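Local coordinates for molybdopterin biosynthesis enzyme, MoaB (Thermus thermophilus, PDB 3MCH), which probably acts in molybdenum cofactor biosynthesis as a molybdopterin-binding protein of the MogA/MoaB family, at residues B[72-77]-B[112-117]. Residues are numbered along the deposited sequence; the frame is centred on the assembly and turned at random.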
# COMPACT_ATOMS: atom_id res chain seq x y z
N THR B 72 -5.40 -9.94 12.44
CA THR B 72 -5.25 -8.98 11.35
C THR B 72 -6.57 -8.70 10.63
O THR B 72 -6.59 -7.99 9.62
CB THR B 72 -4.24 -9.48 10.29
OG1 THR B 72 -4.77 -10.64 9.64
CG2 THR B 72 -2.91 -9.82 10.95
N GLY B 73 -7.66 -9.26 11.15
CA GLY B 73 -8.96 -9.07 10.54
C GLY B 73 -9.60 -7.72 10.78
O GLY B 73 -8.98 -6.81 11.33
N LEU B 74 -10.86 -7.59 10.37
CA LEU B 74 -11.60 -6.35 10.53
C LEU B 74 -12.31 -6.24 11.88
O LEU B 74 -12.90 -5.21 12.20
CB LEU B 74 -12.63 -6.21 9.40
CG LEU B 74 -12.13 -5.63 8.07
CD1 LEU B 74 -10.76 -6.19 7.72
CD2 LEU B 74 -13.14 -5.95 6.98
N ALA B 75 -12.23 -7.30 12.68
CA ALA B 75 -12.86 -7.30 14.00
C ALA B 75 -12.16 -6.31 14.92
O ALA B 75 -10.93 -6.19 14.90
CB ALA B 75 -12.81 -8.70 14.61
N PRO B 76 -12.94 -5.58 15.73
CA PRO B 76 -12.40 -4.59 16.67
C PRO B 76 -11.34 -5.14 17.62
O PRO B 76 -10.55 -4.38 18.19
CB PRO B 76 -13.64 -4.11 17.41
CG PRO B 76 -14.70 -4.20 16.36
CD PRO B 76 -14.41 -5.56 15.75
N ARG B 77 -11.32 -6.45 17.80
CA ARG B 77 -10.34 -7.06 18.70
C ARG B 77 -9.01 -7.35 18.01
O ARG B 77 -7.97 -7.46 18.66
CB ARG B 77 -10.91 -8.35 19.30
CG ARG B 77 -10.09 -8.90 20.46
CD ARG B 77 -10.93 -9.07 21.72
NE ARG B 77 -10.13 -9.48 22.87
CZ ARG B 77 -9.19 -8.72 23.43
NH1 ARG B 77 -8.93 -7.52 22.95
NH2 ARG B 77 -8.50 -9.18 24.47
N LEU B 112 -8.72 -8.71 2.79
CA LEU B 112 -9.19 -8.05 4.00
C LEU B 112 -8.18 -8.02 5.15
O LEU B 112 -8.44 -7.40 6.18
CB LEU B 112 -10.49 -8.71 4.48
CG LEU B 112 -11.66 -8.61 3.50
CD1 LEU B 112 -12.88 -9.25 4.12
CD2 LEU B 112 -11.94 -7.15 3.17
N SER B 113 -7.04 -8.68 4.98
CA SER B 113 -6.02 -8.68 6.02
C SER B 113 -5.36 -7.32 6.15
O SER B 113 -4.93 -6.73 5.15
CB SER B 113 -4.95 -9.74 5.72
OG SER B 113 -3.98 -9.75 6.74
N ARG B 114 -5.26 -6.83 7.38
CA ARG B 114 -4.64 -5.54 7.64
C ARG B 114 -3.21 -5.75 8.12
O ARG B 114 -2.56 -4.82 8.60
CB ARG B 114 -5.44 -4.79 8.71
CG ARG B 114 -6.91 -4.61 8.38
CD ARG B 114 -7.63 -3.83 9.47
NE ARG B 114 -7.01 -2.53 9.68
CZ ARG B 114 -6.16 -2.25 10.66
NH1 ARG B 114 -5.82 -3.18 11.54
NH2 ARG B 114 -5.64 -1.03 10.76
N GLY B 115 -2.72 -6.98 8.00
CA GLY B 115 -1.37 -7.27 8.45
C GLY B 115 -0.33 -6.38 7.80
O GLY B 115 -0.43 -6.07 6.61
N VAL B 116 0.66 -5.95 8.58
CA VAL B 116 1.73 -5.12 8.04
C VAL B 116 3.02 -5.93 7.97
O VAL B 116 3.08 -7.08 8.41
CB VAL B 116 1.98 -3.86 8.92
CG1 VAL B 116 0.71 -3.02 9.02
CG2 VAL B 116 2.45 -4.26 10.31
N ALA B 117 4.04 -5.32 7.39
CA ALA B 117 5.36 -5.93 7.28
C ALA B 117 6.36 -4.81 7.49
O ALA B 117 6.16 -3.69 7.02
CB ALA B 117 5.55 -6.54 5.89
O HOH W 1 -6.60 -5.81 12.24
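Thr72 and Arg114 join two loops through the backbone: Arg114 N gives a nearly straight bond to Thr72 O (2.9 Å, 166°). Beside it, Thr72 OG1 and Ser113 OG are hydrogen-bonded at 3.1 Å. Ser113 OG stands anti to its backbone N (chi1 -179°) and also accepts from Gly115 N at 3.3 Å, an ST turn. An alanine in place of Ser113 would probably leave Gly115 N and the Thr72 hydroxyl without this shared partner and free the turn to shift. Arg114 CB and CG pass beside Thr72 O, with CB 3.5 Å from it. Arg114 CD comes 3.8 Å from Gly73 O. NE bonds to Glu91 O of the second subunit. Arg114 NH1 donates at 2.8 Å to a water oxygen in the guanidinium plane, at its edge; this water donates to Gly73 O. NH1 also forms a salt bridge with Glu82 of helix 80-85. The side chains of Leu74 and Leu112 cross at about a right angle, CD1 of Leu74 lying 4.1 Å from Leu112 CB. The loop after strand 65-69 is thus tied to the approach to strand 117-120 by polar bonds and an apolar contact, and Arg114 carries the link on to the subunit interface.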